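Local coordinates for amino acid ABC superfamily ATP binding cassette transporter, binding protein (Streptococcus pneumoniae, PDB 4H5G) that binds L-arginine in the cleft of a type II periplasmic-binding-protein fold and probably delivers amino acids to an ABC transporter as a membrane-anchored lipoprotein, at residues A[91-96]-A[207-212]; A[61-66]-A[80-85]; A[68-73]-A[201-206]. All coordinates share one frame; numbering follows the deposited sequence. Where two conformers were deposited one is given.

Contact 1: A[91-96]-A[207-212]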
ATOM      1  N   VAL A  91      13.725   7.588  -9.968  1.00 26.35           N
ATOM      2  CA  VAL A  91      14.360   8.005  -8.714  1.00 25.52           C
ATOM      3  C   VAL A  91      14.809   6.821  -7.862  1.00 22.64           C
ATOM      4  O   VAL A  91      15.852   6.883  -7.215  1.00 24.55           O
ATOM      5  CB  VAL A  91      13.389   8.878  -7.874  1.00 35.44           C
ATOM      6  CG1 VAL A  91      14.048   9.322  -6.552  1.00 29.79           C
ATOM      7  CG2 VAL A  91      12.917  10.073  -8.678  1.00 40.33           C
ATOM      8  N   PHE A  92      14.023   5.746  -7.875  1.00 19.34           N
ATOM      9  CA  PHE A  92      14.306   4.554  -7.077  1.00 17.55           C
ATOM     10  C   PHE A  92      14.491   3.319  -7.942  1.00 20.64           C
ATOM     11  O   PHE A  92      14.058   3.292  -9.092  1.00 22.60           O
ATOM     12  CB  PHE A  92      13.137   4.290  -6.119  1.00 16.10           C
ATOM     13  CG  PHE A  92      12.841   5.449  -5.226  1.00 17.67           C
ATOM     14  CD1 PHE A  92      13.583   5.644  -4.076  1.00 19.59           C
ATOM     15  CD2 PHE A  92      11.854   6.355  -5.552  1.00 19.03           C
ATOM     16  CE1 PHE A  92      13.335   6.723  -3.255  1.00 20.59           C
ATOM     17  CE2 PHE A  92      11.603   7.442  -4.732  1.00 23.74           C
ATOM     18  CZ  PHE A  92      12.352   7.619  -3.581  1.00 21.36           C
ATOM     19  N   ASP A  93      15.137   2.303  -7.385  1.00 20.26           N
ATOM     20  CA  ASP A  93      15.074   0.984  -7.996  1.00 21.83           C
ATOM     21  C   ASP A  93      13.984   0.216  -7.309  1.00 21.98           C
ATOM     22  O   ASP A  93      13.611   0.531  -6.181  1.00 21.39           O
ATOM     23  CB  ASP A  93      16.398   0.250  -7.865  1.00 22.15           C
ATOM     24  CG  ASP A  93      17.410   0.686  -8.909  1.00 27.27           C
ATOM     25  OD1 ASP A  93      17.033   1.324  -9.919  1.00 27.30           O
ATOM     26  OD2 ASP A  93      18.594   0.363  -8.728  1.00 27.58           O
ATOM     27  N   PHE A  94      13.442  -0.783  -7.991  1.00 18.57           N
ATOM     28  CA  PHE A  94      12.402  -1.589  -7.370  1.00 15.39           C
ATOM     29  C   PHE A  94      12.754  -3.051  -7.483  1.00 19.46           C
ATOM     30  O   PHE A  94      13.429  -3.480  -8.434  1.00 19.84           O
ATOM     31  CB  PHE A  94      11.038  -1.358  -8.039  1.00 17.64           C
ATOM     32  CG  PHE A  94      10.366  -0.075  -7.633  1.00 17.51           C
ATOM     33  CD1 PHE A  94      10.577   1.089  -8.350  1.00 21.35           C
ATOM     34  CD2 PHE A  94       9.516  -0.037  -6.533  1.00 17.33           C
ATOM     35  CE1 PHE A  94       9.955   2.275  -7.978  1.00 26.30           C
ATOM     36  CE2 PHE A  94       8.888   1.144  -6.157  1.00 18.77           C
ATOM     37  CZ  PHE A  94       9.106   2.299  -6.884  1.00 19.78           C
ATOM     38  N   SER A  95      12.270  -3.808  -6.509  1.00 18.16           N
ATOM     39  CA  SER A  95      12.343  -5.262  -6.539  1.00 17.20           C
ATOM     40  C   SER A  95      11.429  -5.717  -7.663  1.00 23.61           C
ATOM     41  O   SER A  95      10.650  -4.925  -8.205  1.00 18.05           O
ATOM     42  CB  SER A  95      11.826  -5.833  -5.216  1.00 15.93           C
ATOM     43  OG  SER A  95      10.425  -5.706  -5.141  1.00 17.80           O
ATOM     44  N   ILE A  96      11.521  -6.996  -8.017  1.00 20.45           N
ATOM     45  CA  ILE A  96      10.484  -7.614  -8.839  1.00 19.73           C
ATOM     46  C   ILE A  96       9.138  -7.427  -8.122  1.00 17.91           C
ATOM     47  O   ILE A  96       9.092  -7.267  -6.905  1.00 20.10           O
ATOM     48  CB  ILE A  96      10.781  -9.108  -9.084  1.00 17.62           C
ATOM     49  CG1 ILE A  96      10.789  -9.884  -7.764  1.00 21.54           C
ATOM     50  CG2 ILE A  96      12.092  -9.263  -9.880  1.00 19.32           C
ATOM     51  CD1 ILE A  96      11.047 -11.395  -7.929  1.00 20.49           C
ATOM     52  N   ASN A 207      21.380   2.011  -7.260  1.00 27.39           N
ATOM     53  CA  ASN A 207      22.679   1.374  -7.027  1.00 27.29           C
ATOM     54  C   ASN A 207      22.734   0.546  -5.748  1.00 27.96           C
ATOM     55  O   ASN A 207      23.721   0.581  -5.018  1.00 30.11           O
ATOM     56  CB  ASN A 207      23.814   2.411  -7.033  1.00 40.14           C
ATOM     57  CG  ASN A 207      23.810   3.267  -8.277  1.00 52.10           C
ATOM     58  OD1 ASN A 207      23.550   2.780  -9.378  1.00 53.68           O
ATOM     59  ND2 ASN A 207      24.071   4.561  -8.104  1.00 55.97           N
ATOM     60  N   SER A 208      21.663  -0.191  -5.484  1.00 21.51           N
ATOM     61  CA  SER A 208      21.616  -1.106  -4.353  1.00 23.41           C
ATOM     62  C   SER A 208      21.440  -2.530  -4.867  1.00 21.60           C
ATOM     63  O   SER A 208      20.653  -3.306  -4.308  1.00 21.05           O
ATOM     64  CB  SER A 208      20.461  -0.741  -3.410  1.00 31.16           C
ATOM     65  OG  SER A 208      20.547   0.603  -2.965  1.00 35.47           O
ATOM     66  N   ASP A 209      22.156  -2.871  -5.938  1.00 20.80           N
ATOM     67  CA  ASP A 209      21.945  -4.164  -6.610  1.00 19.28           C
ATOM     68  C   ASP A 209      22.145  -5.378  -5.721  1.00 20.65           C
ATOM     69  O   ASP A 209      21.445  -6.385  -5.873  1.00 21.30           O
ATOM     70  CB  ASP A 209      22.844  -4.296  -7.845  1.00 22.77           C
ATOM     71  CG  ASP A 209      22.450  -3.340  -8.966  1.00 44.41           C
ATOM     72  OD1 ASP A 209      21.387  -2.702  -8.866  1.00 47.36           O
ATOM     73  OD2 ASP A 209      23.209  -3.241  -9.953  1.00 45.25           O
ATOM     74  N   ASP A 210      23.096  -5.296  -4.795  1.00 18.57           N
ATOM     75  CA  ASP A 210      23.334  -6.423  -3.899  1.00 18.50           C
ATOM     76  C   ASP A 210      22.118  -6.692  -3.002  1.00 19.54           C
ATOM     77  O   ASP A 210      21.671  -7.839  -2.856  1.00 19.87           O
ATOM     78  CB  ASP A 210      24.613  -6.213  -3.065  1.00 22.09           C
ATOM     79  CG  ASP A 210      24.556  -4.967  -2.189  1.00 28.80           C
ATOM     80  OD1 ASP A 210      23.937  -3.956  -2.599  1.00 23.14           O
ATOM     81  OD2 ASP A 210      25.143  -5.002  -1.087  1.00 24.08           O
ATOM     82  N   LEU A 211      21.560  -5.637  -2.423  1.00 19.89           N
ATOM     83  CA  LEU A 211      20.365  -5.797  -1.586  1.00 17.58           C
ATOM     84  C   LEU A 211      19.154  -6.171  -2.435  1.00 20.27           C
ATOM     85  O   LEU A 211      18.342  -7.005  -2.037  1.00 19.07           O
ATOM     86  CB  LEU A 211      20.108  -4.509  -0.780  1.00 19.47           C
ATOM     87  CG  LEU A 211      18.867  -4.478   0.115  1.00 19.56           C
ATOM     88  CD1 LEU A 211      18.913  -5.605   1.148  1.00 18.04           C
ATOM     89  CD2 LEU A 211      18.742  -3.118   0.809  1.00 21.22           C
ATOM     90  N   LYS A 212      19.038  -5.583  -3.620  1.00 18.04           N
ATOM     91  CA  LYS A 212      17.922  -5.930  -4.516  1.00 16.56           C
ATOM     92  C   LYS A 212      17.893  -7.428  -4.836  1.00 20.31           C
ATOM     93  O   LYS A 212      16.819  -8.037  -4.887  1.00 18.97           O
ATOM     94  CB  LYS A 212      17.973  -5.106  -5.815  1.00 18.49           C
ATOM     95  CG  LYS A 212      16.868  -5.486  -6.842  1.00 21.16           C
ATOM     96  CD  LYS A 212      16.800  -4.510  -8.028  1.00 28.14           C
ATOM     97  CE  LYS A 212      16.348  -5.219  -9.324  1.00 33.51           C
ATOM     98  NZ  LYS A 212      14.958  -5.813  -9.245  1.00 26.30           N
TER
HETATM   99  O   HOH W   1      19.398  -1.046  -6.843  1.00 41.44           O
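Lys212 brings CD, CE and NZ up to the carbonyl oxygen of Phe94. Its CD and CE each lie 3.5 Å from Phe94 O, and NZ donates a hydrogen bond of 2.9 Å to that same oxygen. NZ lies in the carbonyl plane, on a lone pair, with a C=O...NZ angle of 141°. CG stands anti to the backbone N (chi1 177°), and the chain then bends at its third and fourth torsions, the last of which sets NZ. A second bond fixes the ammonium from beyond the segments, a salt bridge to Asp216 one turn further along helix 209-225.

At the other end of the contact Asp93 and Asp209 bring like charges together, OD2 of Asp93 lying 4.1 Å from OD1 of Asp209 with the carboxylate planes 21° apart. One water mediates between them. It donates to Asp93 OD2 at a short 2.5 Å, accepts from Ser208 N at 2.8 Å, and gives a longer bond of 3.3 Å to Asp209 OD1. Asp93 uses its other oxygen, OD1, in a salt bridge with Lys206. The contact thus ties strand 92-94 to the first turn of helix 209-225 by polar links. The water held by Ser208 N, together with Lys206, would be expected to ease the repulsion between the two carboxylates, and so to help both remain ionised.

Contact 2: A[61-66]-A[80-85]. With ARG (arginine), chain L.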
ATOM      1  N   MET A  61       5.071   6.095   9.116  1.00 21.12           N
ATOM      2  CA  MET A  61       4.852   7.500   8.791  1.00 20.33           C
ATOM      3  C   MET A  61       3.682   7.591   7.826  1.00 22.55           C
ATOM      4  O   MET A  61       3.078   6.584   7.495  1.00 21.76           O
ATOM      5  CB  MET A  61       6.105   8.054   8.131  1.00 20.35           C
ATOM      6  CG  MET A  61       6.380   7.379   6.797  1.00 19.13           C
ATOM      7  SD  MET A  61       8.077   7.709   6.293  1.00 25.09           S
ATOM      8  CE  MET A  61       8.971   6.679   7.455  1.00 25.48           C
ATOM      9  N   SER A  62       3.347   8.787   7.365  1.00 20.67           N
ATOM     10  CA  SER A  62       2.279   8.879   6.374  1.00 19.54           C
ATOM     11  C   SER A  62       2.825   8.481   5.017  1.00 19.64           C
ATOM     12  O   SER A  62       4.024   8.618   4.754  1.00 18.81           O
ATOM     13  CB  SER A  62       1.701  10.290   6.323  1.00 24.90           C
ATOM     14  OG  SER A  62       1.094  10.629   7.554  1.00 24.56           O
ATOM     15  N   PHE A  63       1.948   8.009   4.140  1.00 18.66           N
ATOM     16  CA  PHE A  63       2.417   7.476   2.870  1.00 15.30           C
ATOM     17  C   PHE A  63       3.239   8.472   2.072  1.00 18.89           C
ATOM     18  O   PHE A  63       4.268   8.102   1.499  1.00 19.09           O
ATOM     19  CB  PHE A  63       1.290   6.929   1.996  1.00 15.48           C
ATOM     20  CG  PHE A  63       1.803   6.297   0.726  1.00 17.06           C
ATOM     21  CD1 PHE A  63       2.285   5.002   0.732  1.00 18.11           C
ATOM     22  CD2 PHE A  63       1.874   7.030  -0.452  1.00 19.22           C
ATOM     23  CE1 PHE A  63       2.783   4.426  -0.430  1.00 17.89           C
ATOM     24  CE2 PHE A  63       2.394   6.470  -1.612  1.00 17.24           C
ATOM     25  CZ  PHE A  63       2.842   5.171  -1.603  1.00 20.74           C
ATOM     26  N   ASP A  64       2.792   9.726   2.032  1.00 19.67           N
ATOM     27  CA  ASP A  64       3.438  10.729   1.182  1.00 19.32           C
ATOM     28  C   ASP A  64       4.868  11.089   1.593  1.00 18.71           C
ATOM     29  O   ASP A  64       5.551  11.833   0.879  1.00 21.57           O
ATOM     30  CB  ASP A  64       2.580  12.001   1.005  1.00 19.11           C
ATOM     31  CG  ASP A  64       2.274  12.709   2.307  1.00 29.05           C
ATOM     32  OD1 ASP A  64       2.761  12.284   3.371  1.00 26.36           O
ATOM     33  OD2 ASP A  64       1.540  13.718   2.256  1.00 31.49           O
ATOM     34  N   ASN A  65       5.332  10.531   2.711  1.00 20.70           N
ATOM     35  CA  ASN A  65       6.736  10.716   3.106  1.00 20.09           C
ATOM     36  C   ASN A  65       7.558   9.430   3.087  1.00 21.23           C
ATOM     37  O   ASN A  65       8.746   9.455   3.411  1.00 20.79           O
ATOM     38  CB  ASN A  65       6.837  11.396   4.482  1.00 24.63           C
ATOM     39  CG  ASN A  65       7.827  12.549   4.485  1.00 38.09           C
ATOM     40  OD1 ASN A  65       8.419  12.877   3.450  1.00 36.62           O
ATOM     41  ND2 ASN A  65       7.993  13.186   5.635  1.00 45.16           N
ATOM     42  N   VAL A  66       6.937   8.317   2.701  1.00 19.38           N
ATOM     43  CA  VAL A  66       7.622   7.026   2.712  1.00 18.66           C
ATOM     44  C   VAL A  66       8.798   7.000   1.728  1.00 24.62           C
ATOM     45  O   VAL A  66       9.931   6.665   2.101  1.00 19.51           O
ATOM     46  CB  VAL A  66       6.630   5.867   2.443  1.00 19.20           C
ATOM     47  CG1 VAL A  66       7.373   4.593   2.054  1.00 17.84           C
ATOM     48  CG2 VAL A  66       5.735   5.603   3.664  1.00 20.10           C
ATOM     49  N   ALA A  80       5.200  -0.494   1.214  1.00 15.86           N
ATOM     50  CA  ALA A  80       3.938   0.133   1.619  1.00 16.40           C
ATOM     51  C   ALA A  80       2.902   0.036   0.517  1.00 16.46           C
ATOM     52  O   ALA A  80       2.240   1.025   0.194  1.00 18.30           O
ATOM     53  CB  ALA A  80       4.177   1.599   1.991  1.00 15.50           C
ATOM     54  N   GLY A  81       2.778  -1.157  -0.070  1.00 14.74           N
ATOM     55  CA  GLY A  81       1.853  -1.339  -1.189  1.00 15.99           C
ATOM     56  C   GLY A  81       2.189  -0.361  -2.304  1.00 21.19           C
ATOM     57  O   GLY A  81       1.310   0.260  -2.917  1.00 18.03           O
ATOM     58  N   ILE A  82       3.481  -0.229  -2.575  1.00 16.61           N
ATOM     59  CA  ILE A  82       3.963   0.828  -3.465  1.00 14.73           C
ATOM     60  C   ILE A  82       3.952   0.388  -4.918  1.00 20.61           C
ATOM     61  O   ILE A  82       4.662  -0.547  -5.288  1.00 18.80           O
ATOM     62  CB  ILE A  82       5.403   1.223  -3.102  1.00 15.38           C
ATOM     63  CG1 ILE A  82       5.463   1.727  -1.650  1.00 16.46           C
ATOM     64  CG2 ILE A  82       5.943   2.269  -4.086  1.00 17.16           C
ATOM     65  CD1 ILE A  82       6.894   1.959  -1.140  1.00 18.08           C
ATOM     66  N   SER A  83       3.160   1.079  -5.741  1.00 17.17           N
ATOM     67  CA  SER A  83       3.134   0.835  -7.188  1.00 18.54           C
ATOM     68  C   SER A  83       4.479   1.183  -7.837  1.00 19.79           C
ATOM     69  O   SER A  83       4.975   2.298  -7.694  1.00 18.63           O
ATOM     70  CB  SER A  83       2.023   1.675  -7.829  1.00 21.84           C
ATOM     71  OG  SER A  83       0.757   1.372  -7.283  1.00 23.83           O
ATOM     72  N   ALA A  84       5.059   0.245  -8.584  1.00 17.55           N
ATOM     73  CA  ALA A  84       6.345   0.504  -9.241  1.00 21.54           C
ATOM     74  C   ALA A  84       6.143   1.240 -10.573  1.00 26.67           C
ATOM     75  O   ALA A  84       6.270   0.656 -11.657  1.00 25.99           O
ATOM     76  CB  ALA A  84       7.113  -0.799  -9.439  1.00 21.90           C
ATOM     77  N   THR A  85       5.856   2.538 -10.486  1.00 18.98           N
ATOM     78  CA  THR A  85       5.563   3.331 -11.688  1.00 20.86           C
ATOM     79  C   THR A  85       6.823   3.757 -12.438  1.00 24.15           C
ATOM     80  O   THR A  85       7.909   3.807 -11.868  1.00 23.86           O
ATOM     81  CB  THR A  85       4.771   4.596 -11.319  1.00 21.32           C
ATOM     82  OG1 THR A  85       5.626   5.475 -10.581  1.00 23.22           O
ATOM     83  CG2 THR A  85       3.556   4.240 -10.458  1.00 21.34           C
TER
HETATM   84  N   ARG L 310      -0.445   1.701  -4.492  1.00 15.67           N
HETATM   85  CA  ARG L 310      -0.601   3.153  -4.325  1.00 19.70           C
HETATM   86  C   ARG L 310       0.695   3.879  -4.609  1.00 24.60           C
HETATM   87  O   ARG L 310       1.789   3.293  -4.610  1.00 19.19           O
HETATM   88  CB  ARG L 310      -1.093   3.498  -2.912  1.00 18.41           C
HETATM   89  CG  ARG L 310      -0.283   2.868  -1.781  1.00 16.94           C
HETATM   90  CD  ARG L 310      -0.696   3.434  -0.414  1.00 18.91           C
HETATM   91  NE  ARG L 310      -0.048   2.711   0.690  1.00 17.27           N
HETATM   92  CZ  ARG L 310      -0.252   2.949   1.982  1.00 21.47           C
HETATM   93  NH1 ARG L 310       0.380   2.226   2.905  1.00 17.58           N
HETATM   94  NH2 ARG L 310      -1.094   3.909   2.348  1.00 17.60           N
HETATM   95  OXT ARG L 310       0.675   5.088  -4.855  1.00 17.55           O
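The arginine pocket of this type II periplasmic-binding-protein fold gets one wall from the contact of 61-66 with 80-85, where Phe63 CE1 lies 3.5 Å from Ala80 O. The anti first torsion of Phe63 (chi1 -176°) carries CG away from the backbone N and sets it beside the carbonyl carbon. CE1 of the ring also lies 4.0 Å from Ala80 CB. Ile82 CG1 comes to the ring edge, near its plane, likewise 4.0 Å from CE1. Behind the ring Val66 CG1 touches Ile82 CD1 at 4.2 Å, the two side chains crossing at a slant, so that an apolar layer of four buried residues backs the ligand.

CD of the bound arginine lies over one face of Phe63, 3.5 Å above the plane and displaced toward the rim, and the ligand NE approaches Phe63 CD1. No hydrogen bond joins the two protein segments; the ligand bonds to 80-85 instead. Its NE donates to Ala80 O, with a weak second bond from NH1 to the same oxygen. At the other end the ligand ammonium N gives bonds to Gly81 O and to Ser83 OG. The N-H of Gly81 is itself held by Asp41. Arg88 and Asp171 are among the further residues that bond the ligand. Two backbone carbonyls and a serine hydroxyl thus receive the ligand's N-H groups, while its carboxylate takes an N-H in return: Ser83 N donates to the ligand O at 2.8 Å, nearly straight at 168°.

Contact 3: A[68-73]-A[201-206]. With ACT (acetate ion), chain G.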
ATOM      1  N   THR A  68      10.327   9.577   0.302  1.00 19.08           N
ATOM      2  CA  THR A  68      11.296  10.610   0.669  0.50 22.00           C
ATOM      3  C   THR A  68      12.209  10.130   1.800  1.00 25.20           C
ATOM      4  O   THR A  68      13.408  10.396   1.803  1.00 20.02           O
ATOM      5  CB  THR A  68      10.586  11.928   1.068  0.50 25.35           C
ATOM      6  OG1 THR A  68       9.890  12.449  -0.074  0.50 24.80           O
ATOM      7  CG2 THR A  68      11.585  12.967   1.574  0.50 18.34           C
ATOM      8  N   SER A  69      11.636   9.421   2.768  0.50 21.24           N
ATOM      9  CA  SER A  69      12.441   8.920   3.889  0.50 21.74           C
ATOM     10  C   SER A  69      13.446   7.874   3.423  0.50 21.18           C
ATOM     11  O   SER A  69      14.560   7.805   3.935  0.50 22.50           O
ATOM     12  CB  SER A  69      11.559   8.358   5.010  0.50 25.14           C
ATOM     13  OG  SER A  69      10.897   7.179   4.609  0.50 28.82           O
ATOM     14  N   LEU A  70      13.055   7.060   2.447  1.00 17.13           N
ATOM     15  CA  LEU A  70      13.991   6.099   1.851  1.00 16.27           C
ATOM     16  C   LEU A  70      15.080   6.856   1.133  1.00 19.76           C
ATOM     17  O   LEU A  70      16.266   6.598   1.317  1.00 18.15           O
ATOM     18  CB  LEU A  70      13.254   5.176   0.866  1.00 18.75           C
ATOM     19  CG  LEU A  70      14.118   4.278  -0.036  1.00 20.47           C
ATOM     20  CD1 LEU A  70      14.884   3.199   0.772  1.00 18.03           C
ATOM     21  CD2 LEU A  70      13.245   3.605  -1.112  1.00 18.62           C
ATOM     22  N   GLN A  71      14.677   7.831   0.332  1.00 17.89           N
ATOM     23  CA  GLN A  71      15.618   8.606  -0.483  0.50 18.46           C
ATOM     24  C   GLN A  71      16.688   9.301   0.368  1.00 23.44           C
ATOM     25  O   GLN A  71      17.868   9.364  -0.009  1.00 23.06           O
ATOM     26  CB  GLN A  71      14.850   9.649  -1.307  0.50 20.88           C
ATOM     27  CG  GLN A  71      15.688  10.424  -2.318  0.50 29.34           C
ATOM     28  CD  GLN A  71      14.865  11.445  -3.104  0.50 42.38           C
ATOM     29  OE1 GLN A  71      15.357  12.062  -4.053  0.50 47.91           O
ATOM     30  NE2 GLN A  71      13.608  11.624  -2.709  0.50 40.12           N
ATOM     31  N   THR A  72      16.280   9.822   1.523  1.00 20.31           N
ATOM     32  CA  THR A  72      17.217  10.602   2.347  1.00 20.81           C
ATOM     33  C   THR A  72      17.958   9.783   3.408  1.00 24.41           C
ATOM     34  O   THR A  72      18.680  10.344   4.229  1.00 21.62           O
ATOM     35  CB  THR A  72      16.519  11.803   3.014  1.00 27.40           C
ATOM     36  OG1 THR A  72      15.536  11.318   3.932  1.00 24.73           O
ATOM     37  CG2 THR A  72      15.833  12.678   1.969  1.00 26.63           C
ATOM     38  N   GLY A  73      17.749   8.474   3.401  1.00 21.97           N
ATOM     39  CA  GLY A  73      18.533   7.567   4.229  1.00 23.75           C
ATOM     40  C   GLY A  73      17.970   7.196   5.593  1.00 27.49           C
ATOM     41  O   GLY A  73      18.698   6.659   6.437  1.00 22.05           O
ATOM     42  N   ALA A 201       5.788  -3.266  -5.475  1.00 16.61           N
ATOM     43  CA  ALA A 201       7.162  -3.745  -5.335  1.00 15.79           C
ATOM     44  C   ALA A 201       7.841  -3.052  -4.164  1.00 19.33           C
ATOM     45  O   ALA A 201       7.343  -2.061  -3.651  1.00 16.71           O
ATOM     46  CB  ALA A 201       7.933  -3.519  -6.627  1.00 14.80           C
ATOM     47  N   VAL A 202       8.976  -3.586  -3.743  1.00 16.43           N
ATOM     48  CA  VAL A 202       9.758  -2.992  -2.656  1.00 16.90           C
ATOM     49  C   VAL A 202      10.646  -1.939  -3.291  1.00 20.51           C
ATOM     50  O   VAL A 202      11.310  -2.226  -4.285  1.00 16.77           O
ATOM     51  CB  VAL A 202      10.642  -4.072  -2.005  1.00 17.77           C
ATOM     52  CG1 VAL A 202      11.608  -3.440  -0.992  1.00 14.11           C
ATOM     53  CG2 VAL A 202       9.775  -5.174  -1.343  1.00 17.52           C
ATOM     54  N   ALA A 203      10.669  -0.728  -2.729  1.00 15.83           N
ATOM     55  CA  ALA A 203      11.535   0.341  -3.249  1.00 16.38           C
ATOM     56  C   ALA A 203      12.892   0.350  -2.535  1.00 17.15           C
ATOM     57  O   ALA A 203      12.968   0.119  -1.324  1.00 18.10           O
ATOM     58  CB  ALA A 203      10.844   1.707  -3.099  1.00 19.46           C
ATOM     59  N   LEU A 204      13.948   0.613  -3.303  1.00 17.88           N
ATOM     60  CA  LEU A 204      15.315   0.778  -2.772  1.00 18.97           C
ATOM     61  C   LEU A 204      15.932   2.026  -3.364  1.00 18.80           C
ATOM     62  O   LEU A 204      15.520   2.477  -4.424  1.00 18.23           O
ATOM     63  CB  LEU A 204      16.204  -0.402  -3.182  1.00 19.14           C
ATOM     64  CG  LEU A 204      15.694  -1.820  -2.960  1.00 24.75           C
ATOM     65  CD1 LEU A 204      14.923  -2.336  -4.202  1.00 23.93           C
ATOM     66  CD2 LEU A 204      16.861  -2.759  -2.600  1.00 21.80           C
ATOM     67  N   ARG A 205      16.957   2.569  -2.715  1.00 19.18           N
ATOM     68  CA  ARG A 205      17.719   3.636  -3.364  1.00 19.93           C
ATOM     69  C   ARG A 205      18.458   3.056  -4.571  1.00 22.05           C
ATOM     70  O   ARG A 205      18.752   1.859  -4.613  1.00 21.88           O
ATOM     71  CB  ARG A 205      18.695   4.312  -2.386  1.00 20.79           C
ATOM     72  CG  ARG A 205      17.998   5.183  -1.323  1.00 21.16           C
ATOM     73  CD  ARG A 205      19.011   5.921  -0.443  1.00 20.81           C
ATOM     74  NE  ARG A 205      19.860   4.978   0.290  1.00 23.87           N
ATOM     75  CZ  ARG A 205      19.517   4.384   1.429  1.00 26.80           C
ATOM     76  NH1 ARG A 205      18.339   4.645   1.985  1.00 22.27           N
ATOM     77  NH2 ARG A 205      20.360   3.538   2.018  1.00 25.07           N
ATOM     78  N   LYS A 206      18.752   3.895  -5.556  1.00 22.75           N
ATOM     79  CA  LYS A 206      19.461   3.410  -6.747  1.00 24.24           C
ATOM     80  C   LYS A 206      20.844   2.871  -6.399  1.00 25.20           C
ATOM     81  O   LYS A 206      21.392   3.209  -5.359  1.00 25.96           O
ATOM     82  CB  LYS A 206      19.536   4.504  -7.818  1.00 30.40           C
ATOM     83  CG  LYS A 206      18.174   4.799  -8.421  1.00 37.32           C
ATOM     84  CD  LYS A 206      18.280   5.261  -9.859  1.00 45.74           C
ATOM     85  CE  LYS A 206      16.918   5.325 -10.518  1.00 47.32           C
ATOM     86  NZ  LYS A 206      16.495   4.018 -11.076  1.00 47.67           N
TER
HETATM   87  C   ACT G 305      23.005   4.234  -0.090  1.00 59.69           C
HETATM   88  O   ACT G 305      22.404   4.625  -1.119  1.00 50.37           O
HETATM   89  OXT ACT G 305      23.077   2.994   0.072  1.00 63.65           O
HETATM   90  CH3 ACT G 305      23.607   5.196   0.892  1.00 57.78           C
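Leu70, in the last turn of helix 66-71 before its Schellman C-cap, presses its CD2 methyl onto strand 203-205, 3.6 Å from Ala203 CB and 3.5 Å from Ala203 O. The other methyl, Leu70 CD1, lies 3.9 Å from Arg205 NH1, while the Arg205 CG and CD methylenes run close to Leu70 O.

In the Schellman motif Gly73 has positive phi (94°), where a side chain would be jammed against the preceding carbonyl oxygen. Leu70 O accepts from two donors, the Gly73 N of this motif and Arg205 NH1, so a carbonyl at the helix C-terminus is gripped twice, at an end whose dipole would suit a cationic partner. The Arg205 chain bends at its third torsion, and NH1 has a further acceptor in Ala75 O. On another part of its edge the guanidinium holds an acetate, probably from the crystallisation liquor, through NE at 2.9 Å and more weakly through NH2. Farther out, Phe92 and Ala78 pack on Leu70. The bond from Arg205 NH1 to Leu70 O measures 2.9 Å, with the oxygen only 6° out of the guanidinium plane.

Contact 2 is wholly buried, its centre about 6 Å from the centre of the chain, whereas contacts 1 and 3 lie about 18 and 15 Å out and are only partly buried. Contacts 1 and 3 share a two-stranded antiparallel sheet: Leu204 N lies 2.9 Å from Asp93 O, a probable hydrogen bond. Helix 66-71 meets that sheet in contact 3 and helix 209-225 in contact 1. Chemistry differs with place: charged side chains and water in contact 1, mixed leucine and arginine contacts in contact 3, and in contact 2 apolar touches between the protein segments, whose polar backbone serves the charged ligand. Phe94 CE2, 3.8 Å from Ile82 CG2, connects the pocket wall to the sheet.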